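Local coordinates for kelch-like protein 7 (Homo sapiens, PDB 3II7) that acts, probably through its kelch-repeat domain, as the substrate-specific adapter of a CUL3-RBX1 E3 ubiquitin ligase that ubiquitinates proteins for degradation, at residues Y34-I39 with G263-Y268; V57-G62 with E121-R126; I104-G109 with E128-K133. All coordinates share one frame; numbering follows the deposited sequence.

Contact 1: residues Y34-I39 with G263-Y268; sequences YSWTDI and GHILEY. With EDO (1,2-ethanediol), chain B.
Tyr34 and Glu267 supply the polar link between segments 34-39 and 263-268. The Tyr34 hydroxyl donates a short hydrogen bond of 2.5 Å from OH to Glu267 OE1, reaching that oxygen on its syn side and only 15° out of the carboxylate plane. OE1 in turn lies in the plane of the tyrosine ring, at its edge, while ring and carboxylate are turned 62° against each other. The two side chains approach from opposite directions: Glu267 runs extended beyond CG (chi2 176°), which carries its acid group out to the phenol. Its other oxygen, OE2, accepts from Asn278 ND2, so both carboxylate oxygens are engaged and the group is held against rotation.

The apolar part centres on Ile265, whose two branches serve different rings. CD1 comes to the edge of the Tyr34 ring, 4.1 Å from CD1 of that tyrosine. CG2 faces the edge of the Trp36 indole, a looser approach of 4.4 Å to CZ2. Val281, in the loop after strand 274-278, touches both aromatic residues. A phenylalanine in place of Tyr34 would probably leave Glu267 OE1 without its donor and the carboxylate less firmly oriented.

Away from the interface, a bound 1,2-ethanediol, probably from the crystallisation liquor, donates from O1 to Ile39 O at 2.7 Å and is also hydrogen-bonded to Cys41 N.

Strand 35-38 is one edge of the first four-stranded sheet and the C-terminal strand 290-295 the other, while segment 263-268 belongs to the sixth. The last strand, 290-295, pairs with strand 13-18 and so closes the six-bladed kelch beta-propeller; the Tyr34-Glu267 bridge joins the two blades that meet at that closure.

Contact 2: residues V57-G62 with E121-R126; sequences VVYILG and ECYDTR
Tyr59 and Thr125 meet across backbones that share no hydrogen bond: Tyr59 sits in the extended strand 57-61, Thr125 in the turn that follows strand 120-124, and their CA atoms are 10.4 Å apart. The gap between these neighbouring kelch blades is therefore spanned by side chains.

Most of the reach belongs to Tyr59. With CG anti to its carbonyl carbon (chi1 -63°), the ring projects from its strand, and its hydroxyl end comes to the Thr125 methyl, OH to CG2 at 3.6 Å. The same methyl is close to the ring carbon that bears the hydroxyl, the two side chains meeting at a slant. Thr125 presents its methyl here, while its OG1 is hydrogen-bonded to the carbonyl oxygen of Gly102. Further along the ring, CE1 of Tyr59 packs obliquely against CE2 of Tyr123, 4.2 Å away, in a plain apolar contact. Within its own strand, Val57 places CG1 3.5 Å above the plane of the Tyr59 ring, offset toward the rim, so that part of one face of the ring is covered. Met72, from strand 71-76, touches both tyrosines.

Thr125 is itself the middle residue of an Asx turn. Asp124 OD1 accepts from Arg126 N at 2.9 Å with a bent N-H...O angle of 134°, and it also takes a bond from Thr127 N, so one carboxylate oxygen fixes the course of the turn that bears the threonine.

Between these two segments the contact is carbon surface plus one methyl-to-hydroxyl approach, with no hydrogen bond; polar links such as the salt bridge of Glu121 to Arg92 lie beside it. The fit of segment to segment thus rests on the shapes of Tyr59, Tyr123 and Thr125.

Contact 3: residues I104-G109 with E128-K133; sequences IYTSGG and ESWHTK
The hydroxyl of Thr106 is gripped twice, giving a hydrogen bond to Glu121 O and receiving one from Arg92 NH2, while CZ3 of Trp130 lies 4.1 Å from OG1. The setting is one kelch blade, a four-stranded antiparallel sheet in which strands 103-107 and 129-133 flank strand 120-124 and touch across it through side chains.

Thr106 and Trp130 cross at about a right angle. The benzene part of the indole does the touching: CH2 comes within 4.1 Å of the Thr106 methyl, CG2, and CZ3 is 4.3 Å from the backbone oxygen of Ile104. Trp130 carries CG beside its backbone N (chi1 -76°), and the indole then reaches back across strand 120-124, toward Thr106. Its NE1 is hydrogen-bonded to Leu86 O, outside this blade, which helps to hold the indole in this orientation.

After strand 103-107 come Gly108 and Gly109, the paired glycines of the kelch repeat, both at positive phi; Arg92 binds Gly108 O through NE. On the outer strand, Glu128 and Ser129 both face Asp124 in a G1 beta bulge, and two residues on, His131 NE2 shares a 2.8 Å hydrogen bond with Ser129 OG.

In the fold
The three contacts illustrate successive scales of propeller assembly. Contact 3 lies within one blade, contact 2 joins that blade to its predecessor, and contact 1 brings the first and last repeats together, enclosing the other two in sequence. Contacts 2 and 3 have centres 8 Å apart and touch directly: strand 120-124 runs between both segments of contact 3, with probable hydrogen bonds from Tyr123 N to Ile104 O and from Cys122 N to His131 O, each 2.8 Å. Contact 1 stands apart, its centre about 26 Å from that of contact 2 and 31 Å from that of contact 3, on the opposite side of the chain's centre from the latter.

Contact 1: residues Y34-I39 with G263-Y268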
# COMPACT_ATOMS: atom_id res chain seq x y z
N TYR A 34 -18.26 8.55 7.96
CA TYR A 34 -17.95 8.94 6.58
C TYR A 34 -17.39 10.35 6.40
O TYR A 34 -17.46 10.91 5.32
CB TYR A 34 -19.16 8.72 5.69
CG TYR A 34 -19.49 7.29 5.54
CD1 TYR A 34 -18.84 6.52 4.60
CD2 TYR A 34 -20.46 6.68 6.32
CE1 TYR A 34 -19.13 5.17 4.43
CE2 TYR A 34 -20.76 5.33 6.16
CZ TYR A 34 -20.08 4.59 5.21
OH TYR A 34 -20.34 3.27 5.02
N SER A 35 -16.79 10.88 7.45
CA SER A 35 -16.25 12.23 7.40
C SER A 35 -14.80 12.26 6.89
O SER A 35 -14.05 11.28 7.02
CB SER A 35 -16.32 12.88 8.77
OG SER A 35 -15.38 12.29 9.66
N TRP A 36 -14.44 13.39 6.31
CA TRP A 36 -13.08 13.72 5.92
C TRP A 36 -12.60 14.86 6.81
O TRP A 36 -13.32 15.89 6.97
CB TRP A 36 -13.03 14.17 4.47
CG TRP A 36 -13.29 13.11 3.43
CD1 TRP A 36 -14.47 12.89 2.71
CD2 TRP A 36 -12.36 12.17 2.93
NE1 TRP A 36 -14.29 11.88 1.81
CE2 TRP A 36 -13.01 11.41 1.92
CE3 TRP A 36 -11.01 11.90 3.21
CZ2 TRP A 36 -12.38 10.40 1.24
CZ3 TRP A 36 -10.39 10.88 2.53
CH2 TRP A 36 -11.07 10.15 1.54
N THR A 37 -11.41 14.71 7.39
CA THR A 37 -10.83 15.74 8.23
C THR A 37 -9.40 16.05 7.83
O THR A 37 -8.60 15.15 7.66
CB THR A 37 -10.83 15.31 9.72
OG1 THR A 37 -12.15 14.94 10.10
CG2 THR A 37 -10.32 16.45 10.61
N ASP A 38 -9.09 17.34 7.72
CA ASP A 38 -7.74 17.78 7.33
C ASP A 38 -6.61 17.39 8.30
O ASP A 38 -6.77 17.45 9.51
CB ASP A 38 -7.72 19.29 7.12
CG ASP A 38 -8.56 19.76 5.93
OD1 ASP A 38 -8.98 18.94 5.09
OD2 ASP A 38 -8.78 20.98 5.86
N ILE A 39 -5.48 16.97 7.73
CA ILE A 39 -4.20 16.80 8.42
C ILE A 39 -3.25 17.84 7.86
O ILE A 39 -2.99 17.85 6.65
CB ILE A 39 -3.60 15.40 8.15
CG1 ILE A 39 -4.54 14.29 8.61
CG2 ILE A 39 -2.24 15.25 8.83
CD1 ILE A 39 -4.14 12.89 8.11
N GLY A 263 -14.63 8.82 -8.62
CA GLY A 263 -15.35 9.99 -8.18
C GLY A 263 -15.97 9.88 -6.79
O GLY A 263 -16.03 10.88 -6.06
N HIS A 264 -16.48 8.69 -6.47
CA HIS A 264 -17.11 8.41 -5.17
C HIS A 264 -16.54 7.14 -4.62
O HIS A 264 -16.14 6.26 -5.37
CB HIS A 264 -18.62 8.30 -5.30
CG HIS A 264 -19.28 9.61 -5.53
ND1 HIS A 264 -19.35 10.18 -6.78
CD2 HIS A 264 -19.82 10.50 -4.67
CE1 HIS A 264 -19.95 11.36 -6.69
NE2 HIS A 264 -20.24 11.58 -5.41
N ILE A 265 -16.47 7.02 -3.29
CA ILE A 265 -15.81 5.89 -2.69
C ILE A 265 -16.55 4.59 -2.96
O ILE A 265 -17.77 4.58 -3.18
CB ILE A 265 -15.56 6.07 -1.14
CG1 ILE A 265 -16.85 6.00 -0.35
CG2 ILE A 265 -14.83 7.41 -0.83
CD1 ILE A 265 -16.65 5.83 1.15
N LEU A 266 -15.80 3.50 -2.93
CA LEU A 266 -16.35 2.16 -3.05
C LEU A 266 -16.17 1.43 -1.71
O LEU A 266 -15.16 1.61 -1.02
CB LEU A 266 -15.61 1.35 -4.13
CG LEU A 266 -15.47 1.98 -5.51
CD1 LEU A 266 -14.71 1.05 -6.44
CD2 LEU A 266 -16.85 2.38 -6.13
N GLU A 267 -17.15 0.62 -1.34
CA GLU A 267 -17.10 -0.13 -0.09
C GLU A 267 -17.41 -1.58 -0.38
O GLU A 267 -18.38 -1.88 -1.06
CB GLU A 267 -18.11 0.42 0.89
CG GLU A 267 -17.96 1.88 1.18
CD GLU A 267 -19.05 2.40 2.09
OE1 GLU A 267 -19.10 1.97 3.26
OE2 GLU A 267 -19.81 3.25 1.65
N TYR A 268 -16.57 -2.47 0.14
CA TYR A 268 -16.74 -3.93 -0.05
C TYR A 268 -16.97 -4.60 1.30
O TYR A 268 -16.13 -4.49 2.20
CB TYR A 268 -15.51 -4.53 -0.71
CG TYR A 268 -15.59 -6.04 -0.96
CD1 TYR A 268 -16.56 -6.58 -1.79
CD2 TYR A 268 -14.70 -6.91 -0.34
CE1 TYR A 268 -16.63 -7.95 -2.00
CE2 TYR A 268 -14.74 -8.25 -0.55
CZ TYR A 268 -15.72 -8.79 -1.38
OH TYR A 268 -15.77 -10.16 -1.52
C1 EDO B . -2.26 19.04 3.84
O1 EDO B . -3.65 18.91 4.23
C2 EDO B . -1.83 20.50 3.77
O2 EDO B . -1.46 21.03 5.05

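Contact 2: residues V57-G62 with E121-R126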
# COMPACT_ATOMS: atom_id res chain seq x y z
N VAL A 57 2.65 6.39 14.78
CA VAL A 57 3.44 7.12 13.78
C VAL A 57 3.19 6.61 12.37
O VAL A 57 3.28 5.38 12.11
CB VAL A 57 4.95 7.03 14.11
CG1 VAL A 57 5.78 7.85 13.08
CG2 VAL A 57 5.22 7.53 15.53
N VAL A 58 2.92 7.56 11.45
CA VAL A 58 2.92 7.29 9.99
C VAL A 58 4.30 7.62 9.48
O VAL A 58 4.78 8.75 9.67
CB VAL A 58 1.90 8.12 9.23
CG1 VAL A 58 2.01 7.85 7.72
CG2 VAL A 58 0.43 7.86 9.72
N TYR A 59 4.96 6.64 8.86
CA TYR A 59 6.26 6.84 8.22
C TYR A 59 6.06 6.96 6.72
O TYR A 59 5.39 6.08 6.09
CB TYR A 59 7.19 5.65 8.50
CG TYR A 59 7.50 5.48 9.96
CD1 TYR A 59 8.65 6.03 10.51
CD2 TYR A 59 6.65 4.79 10.78
CE1 TYR A 59 8.94 5.88 11.86
CE2 TYR A 59 6.93 4.61 12.13
CZ TYR A 59 8.07 5.16 12.67
OH TYR A 59 8.34 5.01 14.00
N ILE A 60 6.61 8.03 6.16
CA ILE A 60 6.57 8.27 4.71
C ILE A 60 8.00 8.16 4.21
O ILE A 60 8.91 8.87 4.69
CB ILE A 60 6.00 9.64 4.39
CG1 ILE A 60 4.52 9.68 4.79
CG2 ILE A 60 6.14 9.97 2.85
CD1 ILE A 60 3.86 11.00 4.65
N LEU A 61 8.21 7.23 3.29
CA LEU A 61 9.58 6.88 2.88
C LEU A 61 9.68 6.57 1.39
O LEU A 61 8.69 6.23 0.73
CB LEU A 61 10.10 5.73 3.77
CG LEU A 61 9.27 4.45 3.79
CD1 LEU A 61 9.59 3.58 2.59
CD2 LEU A 61 9.51 3.70 5.09
N GLY A 62 10.90 6.73 0.85
CA GLY A 62 11.14 6.49 -0.56
C GLY A 62 10.57 7.57 -1.45
O GLY A 62 10.16 8.67 -0.98
N GLU A 121 14.84 -3.99 3.15
CA GLU A 121 15.54 -3.24 4.22
C GLU A 121 14.54 -2.93 5.31
O GLU A 121 13.41 -2.55 5.00
CB GLU A 121 16.14 -1.91 3.67
CG GLU A 121 17.08 -2.07 2.45
CD GLU A 121 17.70 -0.76 1.93
OE1 GLU A 121 17.01 0.28 1.82
OE2 GLU A 121 18.90 -0.79 1.57
N CYS A 122 14.92 -3.07 6.59
CA CYS A 122 13.99 -2.72 7.63
C CYS A 122 14.57 -1.78 8.66
O CYS A 122 15.78 -1.76 8.89
CB CYS A 122 13.36 -3.95 8.26
SG CYS A 122 14.14 -4.69 9.64
N TYR A 123 13.67 -0.98 9.24
CA TYR A 123 13.99 0.03 10.21
C TYR A 123 13.46 -0.43 11.54
O TYR A 123 12.25 -0.70 11.67
CB TYR A 123 13.33 1.35 9.82
CG TYR A 123 13.58 2.54 10.76
CD1 TYR A 123 14.83 3.15 10.81
CD2 TYR A 123 12.56 3.07 11.55
CE1 TYR A 123 15.07 4.24 11.65
CE2 TYR A 123 12.78 4.17 12.38
CZ TYR A 123 14.04 4.74 12.43
OH TYR A 123 14.25 5.82 13.24
N ASP A 124 14.34 -0.52 12.54
CA ASP A 124 13.95 -0.92 13.88
C ASP A 124 13.53 0.35 14.62
O ASP A 124 14.35 1.21 14.88
CB ASP A 124 15.10 -1.61 14.60
CG ASP A 124 14.69 -2.16 15.95
OD1 ASP A 124 14.09 -1.42 16.74
OD2 ASP A 124 14.96 -3.34 16.22
N THR A 125 12.23 0.48 14.91
CA THR A 125 11.71 1.72 15.49
C THR A 125 12.19 1.96 16.93
O THR A 125 12.14 3.08 17.41
CB THR A 125 10.14 1.81 15.48
OG1 THR A 125 9.59 0.80 16.34
CG2 THR A 125 9.58 1.63 14.08
N ARG A 126 12.65 0.89 17.60
CA ARG A 126 13.16 1.00 18.98
C ARG A 126 14.60 1.54 18.99
O ARG A 126 14.89 2.50 19.70
CB ARG A 126 13.09 -0.36 19.69
CG ARG A 126 13.56 -0.32 21.17
CD ARG A 126 13.26 -1.62 21.90
NE ARG A 126 14.09 -2.73 21.43
CZ ARG A 126 15.38 -2.93 21.76
NH1 ARG A 126 16.03 -2.08 22.57
NH2 ARG A 126 16.02 -3.99 21.27

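Contact 3: residues I104-G109 with E128-K133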
# COMPACT_ATOMS: atom_id res chain seq x y z
N ILE A 104 9.82 -1.53 10.55
CA ILE A 104 9.26 -1.07 9.29
C ILE A 104 10.03 -1.71 8.15
O ILE A 104 11.22 -1.44 7.99
CB ILE A 104 9.38 0.46 9.14
CG1 ILE A 104 8.78 1.20 10.34
CG2 ILE A 104 8.76 0.91 7.84
CD1 ILE A 104 7.43 0.82 10.70
N TYR A 105 9.35 -2.51 7.34
CA TYR A 105 9.96 -3.18 6.21
C TYR A 105 9.68 -2.44 4.91
O TYR A 105 8.59 -1.89 4.71
CB TYR A 105 9.46 -4.63 6.10
CG TYR A 105 9.83 -5.51 7.27
CD1 TYR A 105 10.95 -6.32 7.23
CD2 TYR A 105 9.03 -5.54 8.42
CE1 TYR A 105 11.29 -7.12 8.30
CE2 TYR A 105 9.38 -6.36 9.51
CZ TYR A 105 10.51 -7.14 9.42
OH TYR A 105 10.86 -7.95 10.48
N THR A 106 10.71 -2.40 4.07
CA THR A 106 10.62 -1.79 2.73
C THR A 106 11.13 -2.76 1.72
O THR A 106 12.17 -3.37 1.92
CB THR A 106 11.39 -0.43 2.66
OG1 THR A 106 12.78 -0.64 2.84
CG2 THR A 106 10.88 0.53 3.76
N SER A 107 10.40 -2.92 0.61
CA SER A 107 10.76 -3.91 -0.42
C SER A 107 10.65 -3.39 -1.82
O SER A 107 9.75 -2.63 -2.17
CB SER A 107 9.85 -5.16 -0.33
OG SER A 107 8.50 -4.82 -0.63
N GLY A 108 11.58 -3.85 -2.65
CA GLY A 108 11.52 -3.61 -4.06
C GLY A 108 11.66 -2.16 -4.43
O GLY A 108 12.33 -1.37 -3.72
N GLY A 109 11.03 -1.80 -5.55
CA GLY A 109 11.16 -0.44 -6.09
C GLY A 109 12.24 -0.36 -7.14
O GLY A 109 12.82 -1.37 -7.51
N GLU A 128 16.13 2.74 16.22
CA GLU A 128 16.23 3.77 15.18
C GLU A 128 17.39 3.49 14.22
O GLU A 128 18.15 4.38 13.86
CB GLU A 128 16.32 5.17 15.80
CG GLU A 128 15.10 5.51 16.66
CD GLU A 128 15.01 6.98 17.05
OE1 GLU A 128 16.03 7.55 17.48
OE2 GLU A 128 13.91 7.56 16.94
N SER A 129 17.49 2.23 13.80
CA SER A 129 18.54 1.82 12.89
C SER A 129 17.98 0.99 11.74
O SER A 129 16.97 0.28 11.88
CB SER A 129 19.58 1.01 13.66
OG SER A 129 18.98 -0.07 14.34
N TRP A 130 18.67 1.08 10.60
CA TRP A 130 18.31 0.35 9.41
C TRP A 130 19.17 -0.89 9.22
O TRP A 130 20.36 -0.89 9.54
CB TRP A 130 18.48 1.24 8.18
CG TRP A 130 17.39 2.25 8.00
CD1 TRP A 130 17.41 3.58 8.37
CD2 TRP A 130 16.13 2.03 7.36
NE1 TRP A 130 16.23 4.19 8.00
CE2 TRP A 130 15.43 3.27 7.39
CE3 TRP A 130 15.52 0.92 6.77
CZ2 TRP A 130 14.14 3.40 6.85
CZ3 TRP A 130 14.25 1.06 6.24
CH2 TRP A 130 13.57 2.29 6.30
N HIS A 131 18.56 -1.95 8.67
CA HIS A 131 19.18 -3.24 8.51
C HIS A 131 18.77 -3.86 7.18
O HIS A 131 17.58 -3.86 6.83
CB HIS A 131 18.78 -4.17 9.68
CG HIS A 131 19.10 -3.59 11.03
ND1 HIS A 131 20.32 -3.75 11.63
CD2 HIS A 131 18.36 -2.82 11.86
CE1 HIS A 131 20.33 -3.11 12.79
NE2 HIS A 131 19.15 -2.54 12.95
N THR A 132 19.73 -4.38 6.43
CA THR A 132 19.43 -5.12 5.21
C THR A 132 19.03 -6.54 5.57
O THR A 132 19.69 -7.18 6.38
CB THR A 132 20.63 -5.11 4.25
OG1 THR A 132 21.00 -3.75 3.99
CG2 THR A 132 20.28 -5.79 2.93
N LYS A 133 17.95 -7.00 4.97
CA LYS A 133 17.42 -8.34 5.22
C LYS A 133 17.46 -9.15 3.94
O LYS A 133 17.72 -8.59 2.85
CB LYS A 133 15.97 -8.28 5.75
CG LYS A 133 15.75 -7.41 6.97
CD LYS A 133 16.73 -7.60 8.10
CE LYS A 133 16.60 -8.90 8.79
NZ LYS A 133 17.19 -8.82 10.23